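Local structure of thiosulfate sulfurtransferase (Pseudomonas aeruginosa, 1YT8) at residues R321-L327 and G346-L352; L310-T314 and W341-W347; L370-A376 and L441-V447; L48-E52 and V415-Q419. The protein probably catalyses transfer of a sulfur atom from thiosulfate to cyanide, as rhodaneses do, and is built from four rhodanese-like repeats in a single chain. Residues are numbered along the deposited sequence.

Interaction 1: R321-L327 and G346-L352; sequences RGARLVL and GWQVAVL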
loop_
_atom_site.group_PDB
_atom_site.type_symbol
_atom_site.label_atom_id
_atom_site.label_comp_id
_atom_site.label_asym_id
_atom_site.label_seq_id
_atom_site.Cartn_x
_atom_site.Cartn_y
_atom_site.Cartn_z
ATOM N N ARG A 321 -3.606 6.970 12.375
ATOM C CA ARG A 321 -2.371 7.468 12.966
ATOM C C ARG A 321 -2.586 7.478 14.477
ATOM O O ARG A 321 -3.593 7.999 14.961
ATOM C CB ARG A 321 -2.074 8.882 12.454
ATOM C CG ARG A 321 -0.727 9.445 12.890
ATOM C CD ARG A 321 0.441 8.559 12.454
ATOM N NE ARG A 321 1.720 9.219 12.700
ATOM C CZ ARG A 321 2.899 8.606 12.718
ATOM N NH1 ARG A 321 2.980 7.298 12.508
ATOM N NH2 ARG A 321 4.005 9.308 12.940
ATOM N N GLY A 322 -1.649 6.895 15.218
ATOM C CA GLY A 322 -1.793 6.835 16.662
ATOM C C GLY A 322 -2.209 5.443 17.112
ATOM O O GLY A 322 -2.225 5.148 18.310
ATOM N N ALA A 323 -2.546 4.587 16.147
ATOM C CA ALA A 323 -2.956 3.210 16.428
ATOM C C ALA A 323 -1.791 2.372 16.938
ATOM O O ALA A 323 -0.654 2.837 16.998
ATOM C CB ALA A 323 -3.544 2.562 15.177
ATOM N N ARG A 324 -2.101 1.119 17.258
ATOM C CA ARG A 324 -1.166 0.148 17.812
ATOM C C ARG A 324 -0.940 -0.998 16.818
ATOM O O ARG A 324 -1.895 -1.488 16.226
ATOM C CB ARG A 324 -1.796 -0.397 19.098
ATOM C CG ARG A 324 -0.864 -0.727 20.210
ATOM C CD ARG A 324 -1.563 -0.551 21.563
ATOM N NE ARG A 324 -2.861 -1.226 21.688
ATOM C CZ ARG A 324 -3.533 -1.305 22.837
ATOM N NH1 ARG A 324 -3.025 -0.754 23.931
ATOM N NH2 ARG A 324 -4.702 -1.932 22.908
ATOM N N LEU A 325 0.312 -1.424 16.646
ATOM C CA LEU A 325 0.641 -2.524 15.731
ATOM C C LEU A 325 1.318 -3.705 16.438
ATOM O O LEU A 325 2.180 -3.514 17.289
ATOM C CB LEU A 325 1.576 -2.041 14.614
ATOM C CG LEU A 325 1.032 -1.234 13.432
ATOM C CD1 LEU A 325 0.332 0.017 13.907
ATOM C CD2 LEU A 325 2.192 -0.881 12.515
ATOM N N VAL A 326 0.922 -4.923 16.079
ATOM C CA VAL A 326 1.516 -6.134 16.651
ATOM C C VAL A 326 2.022 -6.966 15.470
ATOM O O VAL A 326 1.242 -7.371 14.611
ATOM C CB VAL A 326 0.488 -6.955 17.449
ATOM C CG1 VAL A 326 1.132 -8.238 17.955
ATOM C CG2 VAL A 326 -0.032 -6.136 18.616
ATOM N N LEU A 327 3.326 -7.222 15.429
ATOM C CA LEU A 327 3.901 -7.957 14.307
ATOM C C LEU A 327 4.207 -9.428 14.552
ATOM O O LEU A 327 4.733 -9.808 15.605
ATOM C CB LEU A 327 5.165 -7.242 13.820
ATOM C CG LEU A 327 5.020 -5.755 13.489
ATOM C CD1 LEU A 327 6.272 -5.281 12.752
ATOM C CD2 LEU A 327 3.773 -5.520 12.625
ATOM N N GLY A 346 7.447 6.678 14.597
ATOM C CA GLY A 346 6.508 7.093 15.629
ATOM C C GLY A 346 5.369 6.174 16.023
ATOM O O GLY A 346 4.497 6.580 16.793
ATOM N N TRP A 347 5.357 4.944 15.519
ATOM C CA TRP A 347 4.276 4.024 15.854
ATOM C C TRP A 347 4.493 3.276 17.161
ATOM O O TRP A 347 5.630 2.971 17.535
ATOM C CB TRP A 347 4.087 2.973 14.753
ATOM C CG TRP A 347 3.595 3.511 13.452
ATOM C CD1 TRP A 347 4.349 3.895 12.377
ATOM C CD2 TRP A 347 2.232 3.756 13.096
ATOM N NE1 TRP A 347 3.538 4.364 11.372
ATOM C CE2 TRP A 347 2.232 4.294 11.787
ATOM C CE3 TRP A 347 1.007 3.579 13.758
ATOM C CZ2 TRP A 347 1.054 4.656 11.126
ATOM C CZ3 TRP A 347 -0.166 3.940 13.099
ATOM C CH2 TRP A 347 -0.132 4.473 11.795
ATOM N N GLN A 348 3.396 2.996 17.860
ATOM C CA GLN A 348 3.475 2.189 19.066
ATOM C C GLN A 348 3.400 0.804 18.441
ATOM O O GLN A 348 2.401 0.445 17.808
ATOM C CB GLN A 348 2.276 2.420 19.987
ATOM C CG GLN A 348 2.142 1.345 21.063
ATOM C CD GLN A 348 1.166 1.721 22.160
ATOM O OE1 GLN A 348 0.171 2.406 21.918
ATOM N NE2 GLN A 348 1.441 1.259 23.375
ATOM N N VAL A 349 4.463 0.031 18.597
ATOM C CA VAL A 349 4.508 -1.283 17.988
ATOM C C VAL A 349 5.105 -2.339 18.905
ATOM O O VAL A 349 6.020 -2.070 19.688
ATOM C CB VAL A 349 5.323 -1.223 16.670
ATOM C CG1 VAL A 349 6.722 -0.701 16.952
ATOM C CG2 VAL A 349 5.379 -2.600 16.012
ATOM N N ALA A 350 4.572 -3.548 18.794
ATOM C CA ALA A 350 5.035 -4.670 19.591
ATOM C C ALA A 350 5.270 -5.874 18.689
ATOM O O ALA A 350 4.678 -5.980 17.616
ATOM C CB ALA A 350 3.993 -5.016 20.647
ATOM N N VAL A 351 6.155 -6.766 19.123
ATOM C CA VAL A 351 6.433 -7.996 18.394
ATOM C C VAL A 351 5.855 -9.111 19.266
ATOM O O VAL A 351 6.051 -9.118 20.484
ATOM C CB VAL A 351 7.948 -8.214 18.200
ATOM C CG1 VAL A 351 8.211 -9.611 17.659
ATOM C CG2 VAL A 351 8.498 -7.167 17.231
ATOM N N LEU A 352 5.134 -10.040 18.647
ATOM C CA LEU A 352 4.508 -11.140 19.374
ATOM C C LEU A 352 5.485 -12.288 19.635
ATOM O O LEU A 352 5.939 -12.952 18.699
ATOM C CB LEU A 352 3.293 -11.642 18.585
ATOM C CG LEU A 352 2.272 -12.528 19.299
ATOM C CD1 LEU A 352 1.846 -11.882 20.609
ATOM C CD2 LEU A 352 1.069 -12.741 18.388
HETATM O O HOH W 1 1.238 4.807 17.107
HETATM O O HOH W 2 -0.822 0.565 25.252
HETATM O O HOH W 3 6.320 -12.179 16.017
#
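Trp-347, with 112 Å² buried, dominates the entrance to this parallel strand pair. One face of its indole receives the guanidinium of Arg-321: CZ of Arg-321 stands 4.7 Å from the centroid of the five-membered ring of Trp-347, 20° off the normal, a cation-pi contact. A long, charged side chain suits this partly exposed place, since it can reach across the loop while its NH2 bonds to the carbonyl of Met-345. Leu-325 packs CD1 against CE3 of Trp-347 at 3.6 Å, and its CB lies 4.1 Å from CG2 of Val-349. Its backbone begins the ladder: Leu-325 N to Gln-348 O (3.0 Å), Ala-350 N to Leu-325 O (2.8 Å), Leu-327 N to Ala-350 O (2.9 Å) and Leu-352 N to Leu-327 O (3.1 Å). Strands 324-328 and 348-352 form a beta-alpha-beta unit with helix 334-344; 324-328 is the middle strand of the rhodanese domain's parallel sheet and 348-352 its neighbour. Before the ladder closes, a water joins Ala-323 O (2.7 Å) to Gln-348 N (2.9 Å). Backbone bonds flanked by Leu, Val and Ala thus hold the buried part, with charge and aromatic surface at the more open end and water at both.

Interaction 2: L310-T314 and W341-W347; sequences LVQET and WLAQMGW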
loop_
_atom_site.group_PDB
_atom_site.type_symbol
_atom_site.label_atom_id
_atom_site.label_comp_id
_atom_site.label_asym_id
_atom_site.label_seq_id
_atom_site.Cartn_x
_atom_site.Cartn_y
_atom_site.Cartn_z
ATOM N N LEU A 310 5.296 -3.224 4.403
ATOM C CA LEU A 310 4.557 -2.637 5.522
ATOM C C LEU A 310 5.266 -1.333 5.886
ATOM O O LEU A 310 4.634 -0.320 6.202
ATOM C CB LEU A 310 4.553 -3.579 6.729
ATOM C CG LEU A 310 3.933 -3.038 8.027
ATOM C CD1 LEU A 310 2.483 -2.638 7.796
ATOM C CD2 LEU A 310 4.018 -4.103 9.114
ATOM N N VAL A 311 6.592 -1.365 5.822
ATOM C CA VAL A 311 7.402 -0.198 6.131
ATOM C C VAL A 311 7.313 0.847 5.014
ATOM O O VAL A 311 7.363 2.047 5.278
ATOM C CB VAL A 311 8.879 -0.610 6.361
ATOM C CG1 VAL A 311 9.768 0.627 6.537
ATOM C CG2 VAL A 311 8.970 -1.494 7.615
ATOM N N GLN A 312 7.155 0.385 3.774
ATOM C CA GLN A 312 7.073 1.270 2.607
ATOM C C GLN A 312 5.684 1.875 2.351
ATOM O O GLN A 312 5.579 3.028 1.937
ATOM C CB GLN A 312 7.531 0.506 1.356
ATOM C CG GLN A 312 7.415 1.267 0.036
ATOM C CD GLN A 312 8.424 2.397 -0.102
ATOM O OE1 GLN A 312 9.363 2.516 0.690
ATOM N NE2 GLN A 312 8.240 3.226 -1.125
ATOM N N GLU A 313 4.625 1.105 2.594
ATOM C CA GLU A 313 3.259 1.583 2.351
ATOM C C GLU A 313 2.419 1.499 3.624
ATOM O O GLU A 313 1.264 1.076 3.591
ATOM C CB GLU A 313 2.594 0.736 1.253
ATOM C CG GLU A 313 3.447 0.519 0.004
ATOM C CD GLU A 313 2.730 -0.295 -1.067
ATOM O OE1 GLU A 313 1.988 -1.237 -0.707
ATOM O OE2 GLU A 313 2.916 -0.004 -2.270
ATOM N N THR A 314 3.003 1.925 4.737
ATOM C CA THR A 314 2.350 1.868 6.043
ATOM C C THR A 314 0.910 2.393 6.090
ATOM O O THR A 314 0.043 1.792 6.731
ATOM C CB THR A 314 3.198 2.624 7.093
ATOM O OG1 THR A 314 4.584 2.297 6.910
ATOM C CG2 THR A 314 2.787 2.226 8.499
ATOM N N TRP A 341 11.666 -0.135 12.547
ATOM C CA TRP A 341 11.431 0.963 11.615
ATOM C C TRP A 341 10.104 1.670 11.907
ATOM O O TRP A 341 10.027 2.900 11.880
ATOM C CB TRP A 341 11.466 0.443 10.169
ATOM C CG TRP A 341 12.856 0.084 9.728
ATOM C CD1 TRP A 341 13.280 -1.116 9.228
ATOM C CD2 TRP A 341 14.012 0.929 9.784
ATOM N NE1 TRP A 341 14.635 -1.070 8.972
ATOM C CE2 TRP A 341 15.106 0.175 9.304
ATOM C CE3 TRP A 341 14.230 2.254 10.195
ATOM C CZ2 TRP A 341 16.403 0.702 9.223
ATOM C CZ3 TRP A 341 15.520 2.779 10.116
ATOM C CH2 TRP A 341 16.589 2.002 9.633
ATOM N N LEU A 342 9.062 0.895 12.191
ATOM C CA LEU A 342 7.754 1.471 12.505
ATOM C C LEU A 342 7.840 2.312 13.787
ATOM O O LEU A 342 7.179 3.345 13.916
ATOM C CB LEU A 342 6.717 0.346 12.656
ATOM C CG LEU A 342 6.387 -0.375 11.340
ATOM C CD1 LEU A 342 5.710 -1.712 11.610
ATOM C CD2 LEU A 342 5.507 0.520 10.485
ATOM N N ALA A 343 8.664 1.867 14.733
ATOM C CA ALA A 343 8.848 2.591 15.988
ATOM C C ALA A 343 9.507 3.942 15.703
ATOM O O ALA A 343 9.128 4.968 16.275
ATOM C CB ALA A 343 9.719 1.770 16.939
ATOM N N GLN A 344 10.487 3.936 14.806
ATOM C CA GLN A 344 11.200 5.152 14.444
ATOM C C GLN A 344 10.301 6.101 13.664
ATOM O O GLN A 344 10.549 7.307 13.608
ATOM C CB GLN A 344 12.467 4.792 13.659
ATOM C CG GLN A 344 13.528 4.152 14.567
ATOM C CD GLN A 344 14.721 3.583 13.821
ATOM O OE1 GLN A 344 15.604 4.312 13.377
ATOM N NE2 GLN A 344 14.751 2.267 13.690
HETATM N N MSE A 345 9.242 5.557 13.078
HETATM C CA MSE A 345 8.289 6.377 12.349
HETATM C C MSE A 345 7.171 6.807 13.299
HETATM O O MSE A 345 6.097 7.230 12.870
HETATM C CB MSE A 345 7.726 5.619 11.143
HETATM C CG MSE A 345 8.703 5.552 9.976
HETATM SE SE MSE A 345 7.883 4.912 8.328
HETATM C CE MSE A 345 7.781 3.053 8.775
ATOM N N GLY A 346 7.447 6.678 14.597
ATOM C CA GLY A 346 6.508 7.093 15.629
ATOM C C GLY A 346 5.369 6.174 16.023
ATOM O O GLY A 346 4.497 6.580 16.793
ATOM N N TRP A 347 5.357 4.944 15.519
ATOM C CA TRP A 347 4.276 4.024 15.854
ATOM C C TRP A 347 4.493 3.276 17.161
ATOM O O TRP A 347 5.630 2.971 17.535
ATOM C CB TRP A 347 4.087 2.973 14.753
ATOM C CG TRP A 347 3.595 3.511 13.452
ATOM C CD1 TRP A 347 4.349 3.895 12.377
ATOM C CD2 TRP A 347 2.232 3.756 13.096
ATOM N NE1 TRP A 347 3.538 4.364 11.372
ATOM C CE2 TRP A 347 2.232 4.294 11.787
ATOM C CE3 TRP A 347 1.007 3.579 13.758
ATOM C CZ2 TRP A 347 1.054 4.656 11.126
ATOM C CZ3 TRP A 347 -0.166 3.940 13.099
ATOM C CH2 TRP A 347 -0.132 4.473 11.795
#
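Val-311 is the main bump on the 310-314 side. Its CG1 methyl fits between the base of one side chain and the tip of another, 4.0 Å from CB of Trp-341 and 3.9 Å from CE of Met-345, a selenomethionine in this crystal. The beta-branched valine is short and broad enough to fill that gap, and the flexible selenomethionine brings its CE within 3.7 Å of Val-311 O and 3.8 Å of Thr-314 OG1. Next to it, Leu-310 CD2 meets Leu-342 CD1 at 3.8 Å. This joins two helices of a rhodanese alpha/beta domain, 307-312 and 334-344, over the strand 324-328, whose Leu-327 touches both leucines. Helix 334-344 ends here in a Schellman motif: Gly-346 N bonds to Ala-343 O (2.9 Å) and Trp-347 N to Leu-342 O (2.9 Å), with Gly-346 taking the positive phi that glycine accepts easily. The turn brings Trp-347 round toward Thr-314, whose CG2 fills the space between NE1 of Trp-347 (3.7 Å) and CD2 of Leu-342 (3.8 Å). Threonine suits this spot because its methyl can face the apolar side while OG1 bonds back to Leu-310 O (2.7 Å). Gln-312, whose CA-to-CB bond points away from 341-347, is one of the residues lining the sulfite pocket, and its side chain touches Thr-197 and Arg-198.

Interaction 3: L370-A376 and L441-V447; sequences LPRQPRA and LLARFAV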
loop_
_atom_site.group_PDB
_atom_site.type_symbol
_atom_site.label_atom_id
_atom_site.label_comp_id
_atom_site.label_asym_id
_atom_site.label_seq_id
_atom_site.Cartn_x
_atom_site.Cartn_y
_atom_site.Cartn_z
ATOM N N LEU A 370 -15.776 -7.222 5.658
ATOM C CA LEU A 370 -16.703 -6.425 4.872
ATOM C C LEU A 370 -18.001 -6.132 5.609
ATOM O O LEU A 370 -18.391 -6.858 6.523
ATOM C CB LEU A 370 -17.038 -7.142 3.561
ATOM C CG LEU A 370 -15.911 -7.417 2.561
ATOM C CD1 LEU A 370 -16.436 -8.326 1.457
ATOM C CD2 LEU A 370 -15.386 -6.107 1.978
ATOM N N PRO A 371 -18.678 -5.040 5.227
ATOM C CA PRO A 371 -19.945 -4.685 5.866
ATOM C C PRO A 371 -21.017 -5.588 5.249
ATOM O O PRO A 371 -20.702 -6.439 4.416
ATOM C CB PRO A 371 -20.117 -3.219 5.487
ATOM C CG PRO A 371 -19.499 -3.160 4.125
ATOM C CD PRO A 371 -18.246 -3.989 4.286
ATOM N N ARG A 372 -22.271 -5.418 5.650
ATOM C CA ARG A 372 -23.335 -6.243 5.097
ATOM C C ARG A 372 -23.418 -6.022 3.590
ATOM O O ARG A 372 -23.358 -4.888 3.120
ATOM C CB ARG A 372 -24.674 -5.903 5.763
ATOM C CG ARG A 372 -25.870 -6.639 5.161
ATOM C CD ARG A 372 -27.125 -6.548 6.035
ATOM N NE ARG A 372 -27.452 -5.180 6.435
ATOM C CZ ARG A 372 -27.016 -4.598 7.551
ATOM N NH1 ARG A 372 -26.231 -5.264 8.390
ATOM N NH2 ARG A 372 -27.364 -3.349 7.828
ATOM N N GLN A 373 -23.539 -7.112 2.839
ATOM C CA GLN A 373 -23.633 -7.046 1.382
ATOM C C GLN A 373 -25.032 -6.605 0.959
ATOM O O GLN A 373 -26.016 -7.239 1.327
ATOM C CB GLN A 373 -23.352 -8.424 0.769
ATOM C CG GLN A 373 -22.124 -8.497 -0.125
ATOM C CD GLN A 373 -20.829 -8.476 0.658
ATOM O OE1 GLN A 373 -20.572 -7.550 1.429
ATOM N NE2 GLN A 373 -20.002 -9.500 0.464
ATOM N N PRO A 374 -25.140 -5.510 0.186
ATOM C CA PRO A 374 -26.471 -5.066 -0.241
ATOM C C PRO A 374 -27.111 -6.075 -1.192
ATOM O O PRO A 374 -26.418 -6.848 -1.852
ATOM C CB PRO A 374 -26.191 -3.720 -0.913
ATOM C CG PRO A 374 -24.790 -3.870 -1.412
ATOM C CD PRO A 374 -24.101 -4.569 -0.264
ATOM N N ARG A 375 -28.435 -6.067 -1.258
ATOM C CA ARG A 375 -29.142 -7.000 -2.122
ATOM C C ARG A 375 -29.127 -6.542 -3.575
ATOM O O ARG A 375 -29.032 -5.350 -3.862
ATOM C CB ARG A 375 -30.588 -7.166 -1.658
ATOM C CG ARG A 375 -31.352 -8.196 -2.466
ATOM C CD ARG A 375 -32.816 -8.277 -2.070
ATOM N NE ARG A 375 -33.538 -9.182 -2.959
ATOM C CZ ARG A 375 -33.632 -9.016 -4.275
ATOM N NH1 ARG A 375 -33.051 -7.975 -4.860
ATOM N NH2 ARG A 375 -34.299 -9.895 -5.011
ATOM N N ALA A 376 -29.213 -7.499 -4.490
ATOM C CA ALA A 376 -29.223 -7.183 -5.908
ATOM C C ALA A 376 -29.781 -8.333 -6.726
ATOM O O ALA A 376 -29.602 -9.504 -6.378
ATOM C CB ALA A 376 -27.804 -6.852 -6.383
ATOM N N LEU A 441 -18.058 -7.944 -6.702
ATOM C CA LEU A 441 -18.071 -7.385 -5.354
ATOM C C LEU A 441 -18.275 -5.874 -5.300
ATOM O O LEU A 441 -19.180 -5.392 -4.621
ATOM C CB LEU A 441 -16.783 -7.741 -4.608
ATOM C CG LEU A 441 -16.712 -7.190 -3.178
ATOM C CD1 LEU A 441 -17.920 -7.663 -2.380
ATOM C CD2 LEU A 441 -15.420 -7.644 -2.518
ATOM N N LEU A 442 -17.432 -5.124 -6.001
ATOM C CA LEU A 442 -17.564 -3.674 -5.987
ATOM C C LEU A 442 -18.826 -3.208 -6.699
ATOM O O LEU A 442 -19.477 -2.262 -6.260
ATOM C CB LEU A 442 -16.344 -3.009 -6.624
ATOM C CG LEU A 442 -16.429 -1.476 -6.690
ATOM C CD1 LEU A 442 -16.895 -0.911 -5.349
ATOM C CD2 LEU A 442 -15.069 -0.907 -7.074
ATOM N N ALA A 443 -19.174 -3.877 -7.793
ATOM C CA ALA A 443 -20.364 -3.511 -8.554
ATOM C C ALA A 443 -21.643 -3.640 -7.724
ATOM O O ALA A 443 -22.583 -2.859 -7.900
ATOM C CB ALA A 443 -20.462 -4.369 -9.817
ATOM N N ARG A 444 -21.671 -4.619 -6.823
ATOM C CA ARG A 444 -22.832 -4.846 -5.965
ATOM C C ARG A 444 -23.138 -3.626 -5.094
ATOM O O ARG A 444 -24.298 -3.284 -4.876
ATOM C CB ARG A 444 -22.604 -6.074 -5.069
ATOM C CG ARG A 444 -23.759 -6.370 -4.105
ATOM C CD ARG A 444 -23.472 -7.580 -3.219
ATOM N NE ARG A 444 -23.568 -8.858 -3.928
ATOM C CZ ARG A 444 -24.709 -9.488 -4.197
ATOM N NH1 ARG A 444 -25.871 -8.966 -3.815
ATOM N NH2 ARG A 444 -24.693 -10.645 -4.844
ATOM N N PHE A 445 -22.094 -2.969 -4.594
ATOM C CA PHE A 445 -22.275 -1.791 -3.751
ATOM C C PHE A 445 -22.750 -0.578 -4.541
ATOM O O PHE A 445 -23.181 0.420 -3.959
ATOM C CB PHE A 445 -20.963 -1.457 -3.030
ATOM C CG PHE A 445 -20.683 -2.339 -1.850
ATOM C CD1 PHE A 445 -21.289 -2.092 -0.621
ATOM C CD2 PHE A 445 -19.842 -3.441 -1.972
ATOM C CE1 PHE A 445 -21.063 -2.931 0.468
ATOM C CE2 PHE A 445 -19.611 -4.282 -0.888
ATOM C CZ PHE A 445 -20.225 -4.026 0.335
ATOM N N ALA A 446 -22.683 -0.672 -5.868
ATOM C CA ALA A 446 -23.087 0.430 -6.734
ATOM C C ALA A 446 -24.502 0.313 -7.294
ATOM O O ALA A 446 -25.019 1.268 -7.875
ATOM C CB ALA A 446 -22.088 0.571 -7.886
ATOM N N VAL A 447 -25.128 -0.846 -7.123
ATOM C CA VAL A 447 -26.475 -1.057 -7.645
ATOM C C VAL A 447 -27.478 0.013 -7.213
ATOM O O VAL A 447 -28.161 0.603 -8.053
ATOM C CB VAL A 447 -27.017 -2.452 -7.242
ATOM C CG1 VAL A 447 -28.467 -2.608 -7.698
ATOM C CG2 VAL A 447 -26.154 -3.538 -7.871
HETATM O O HOH W 4 -28.629 -10.801 -3.717
#
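Leu-370 opens the run with a light touch, its CD1 4.2 Å from CD2 of Leu-441. Pro-371 follows, placing CG 4.0 Å from CZ of Phe-445; on its other contacts it reaches His-56 of helix 51-58. Arg-372 turns its side chain away, as suits an exposed charged residue, yet its carbonyl O remains 4.0 Å from CE1 of Phe-445. Gln-373 lays the aliphatic part of its chain on Arg-444, with CG of Gln-373 3.5 Å from CD of Arg-444. The extended loop thus runs over the beginning of helix 441-454 in the last rhodanese-like repeat, on its way to the edge strand 378-379 of that repeat's parallel sheet. Pro-374 makes the fullest use of the helix: its CD sits over the face of Phe-445, 3.9 Å from the ring centroid, in a CH-pi contact favoured by the compact, rigid proline ring, whose CD hydrogens, next to the amide N, are slightly polarised. Its carbonyl O accepts a hydrogen bond from Arg-444 NH1 (2.9 Å). Arg-375 points outward and pairs with Asp-377. At Ala-376 the small methyl turns back to the helix, where CB lies 4.0 Å from CG2 of Val-447, close to Leu-460 of strand 458-461.

Interaction 4: L48-E52 and V415-Q419; sequences LSRLE and VLRSQ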
loop_
_atom_site.group_PDB
_atom_site.type_symbol
_atom_site.label_atom_id
_atom_site.label_comp_id
_atom_site.label_asym_id
_atom_site.label_seq_id
_atom_site.Cartn_x
_atom_site.Cartn_y
_atom_site.Cartn_z
ATOM N N LEU A 48 -13.795 7.187 -2.278
ATOM C CA LEU A 48 -15.203 6.919 -2.029
ATOM C C LEU A 48 -15.599 5.678 -2.829
ATOM O O LEU A 48 -16.380 4.852 -2.365
ATOM C CB LEU A 48 -16.056 8.111 -2.475
ATOM C CG LEU A 48 -17.576 7.955 -2.346
ATOM C CD1 LEU A 48 -17.981 7.953 -0.879
ATOM C CD2 LEU A 48 -18.261 9.098 -3.084
ATOM N N SER A 49 -15.035 5.551 -4.025
ATOM C CA SER A 49 -15.327 4.416 -4.905
ATOM C C SER A 49 -15.169 3.035 -4.269
ATOM O O SER A 49 -15.896 2.102 -4.630
ATOM C CB SER A 49 -14.461 4.493 -6.165
ATOM O OG SER A 49 -14.839 5.589 -6.973
ATOM N N ARG A 50 -14.226 2.889 -3.342
ATOM C CA ARG A 50 -14.017 1.600 -2.685
ATOM C C ARG A 50 -14.024 1.681 -1.157
ATOM O O ARG A 50 -13.480 0.813 -0.470
ATOM C CB ARG A 50 -12.711 0.952 -3.176
ATOM C CG ARG A 50 -11.440 1.786 -3.005
ATOM C CD ARG A 50 -10.219 0.957 -3.419
ATOM N NE ARG A 50 -8.942 1.666 -3.295
ATOM C CZ ARG A 50 -8.461 2.530 -4.189
ATOM N NH1 ARG A 50 -9.144 2.814 -5.291
ATOM N NH2 ARG A 50 -7.278 3.099 -3.990
ATOM N N LEU A 51 -14.661 2.723 -0.636
ATOM C CA LEU A 51 -14.760 2.950 0.803
ATOM C C LEU A 51 -15.230 1.723 1.591
ATOM O O LEU A 51 -14.575 1.299 2.541
ATOM C CB LEU A 51 -15.709 4.125 1.071
ATOM C CG LEU A 51 -16.001 4.522 2.524
ATOM C CD1 LEU A 51 -14.740 5.051 3.177
ATOM C CD2 LEU A 51 -17.088 5.584 2.558
ATOM N N GLU A 52 -16.358 1.147 1.190
ATOM C CA GLU A 52 -16.912 -0.011 1.891
ATOM C C GLU A 52 -16.050 -1.269 1.875
ATOM O O GLU A 52 -16.161 -2.106 2.766
ATOM C CB GLU A 52 -18.298 -0.353 1.333
ATOM C CG GLU A 52 -19.316 0.766 1.481
ATOM C CD GLU A 52 -19.440 1.625 0.238
ATOM O OE1 GLU A 52 -18.426 1.829 -0.465
ATOM O OE2 GLU A 52 -20.562 2.110 -0.028
ATOM N N VAL A 415 -16.285 2.883 -15.807
ATOM C CA VAL A 415 -16.762 4.012 -15.023
ATOM C C VAL A 415 -16.112 4.086 -13.648
ATOM O O VAL A 415 -15.553 3.107 -13.151
ATOM C CB VAL A 415 -18.293 3.936 -14.787
ATOM C CG1 VAL A 415 -19.038 3.935 -16.112
ATOM C CG2 VAL A 415 -18.627 2.682 -13.998
ATOM N N LEU A 416 -16.196 5.269 -13.056
ATOM C CA LEU A 416 -15.703 5.528 -11.713
ATOM C C LEU A 416 -16.968 5.547 -10.869
ATOM O O LEU A 416 -17.911 6.270 -11.187
ATOM C CB LEU A 416 -15.042 6.904 -11.624
ATOM C CG LEU A 416 -13.614 7.088 -12.132
ATOM C CD1 LEU A 416 -13.231 8.561 -12.026
ATOM C CD2 LEU A 416 -12.664 6.220 -11.312
ATOM N N ARG A 417 -17.002 4.760 -9.806
ATOM C CA ARG A 417 -18.183 4.742 -8.963
ATOM C C ARG A 417 -18.440 6.122 -8.360
ATOM O O ARG A 417 -19.587 6.495 -8.110
ATOM C CB ARG A 417 -18.026 3.712 -7.845
ATOM C CG ARG A 417 -19.247 3.623 -6.948
ATOM C CD ARG A 417 -19.048 2.624 -5.839
ATOM N NE ARG A 417 -20.122 2.692 -4.853
ATOM C CZ ARG A 417 -19.984 2.329 -3.584
ATOM N NH1 ARG A 417 -18.815 1.872 -3.152
ATOM N NH2 ARG A 417 -21.006 2.438 -2.744
ATOM N N SER A 418 -17.366 6.879 -8.152
ATOM C CA SER A 418 -17.447 8.213 -7.561
ATOM C C SER A 418 -17.978 9.287 -8.504
ATOM O O SER A 418 -18.259 10.404 -8.075
ATOM C CB SER A 418 -16.068 8.642 -7.043
ATOM O OG SER A 418 -15.142 8.784 -8.109
ATOM N N GLN A 419 -18.113 8.949 -9.785
ATOM C CA GLN A 419 -18.607 9.898 -10.779
ATOM C C GLN A 419 -19.690 9.275 -11.657
ATOM O O GLN A 419 -19.727 9.498 -12.869
ATOM C CB GLN A 419 -17.443 10.386 -11.653
ATOM C CG GLN A 419 -16.374 11.149 -10.878
ATOM C CD GLN A 419 -15.284 11.723 -11.767
ATOM O OE1 GLN A 419 -15.491 11.952 -12.961
ATOM N NE2 GLN A 419 -14.121 11.984 -11.180
#
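A two-pronged salt bridge between Arg-417 and Glu-52 ties the first rhodanese-like repeat to the last. Arg-417 NH1 donates to Glu-52 OE1 at 2.7 Å and Arg-417 NH2 to Glu-52 OE2 at 2.8 Å, so the planar guanidinium and the carboxylate meet edge to edge. Arginine suits the place because its long, nearly fully extended chain spans the junction and still has hydrogens to spare: NH1 of Arg-417 also bonds to the backbone O of Ser-49, at 3.3 Å. The buried setting is consistent with this pairing of opposite charges, all the more since Arg-82 of helix 75-85 brings a like charge close to Arg-417.

A second polar point lies at Ser-49. Ser-49 and Ser-418 each bond through OG to the same carboxylate oxygen of Glu-31, which draws the two loops together, and Ser-418 N adds a weak hydrogen bond to Ser-49 OG at 3.1 Å. Small serines allow the close approach of the backbones, nearest at Ser-49 CA and Arg-417 CA, 5.0 Å apart. Phe-445 of helix 441-454 packs on both Glu-52 and Arg-417 alongside. Within the junction itself, OG of Ser-49 lies 3.3 Å from CB of Ser-418 and 3.8 Å from CB of Arg-417.

The four contacts form two groups. Interactions 1 and 2 have centres 9 Å apart in the third rhodanese-like repeat; they share Gly-346 and Trp-347, and their segments alternate along the chain. Leu-342 of helix 334-344 touches Leu-325 and Leu-327 of strand 324-328 and Leu-310 of helix 307-312. Interactions 3 and 4, with centres 12 Å apart, meet where the first and fourth repeats touch: Phe-445 CE1 lies 3.9 Å from Glu-52 CB. The groups are separated by about 28 to 33 Å between centres. Interaction 4 spans the longest stretch of sequence, bringing the first repeat against the last, with interactions 1 and 2 falling between its segments.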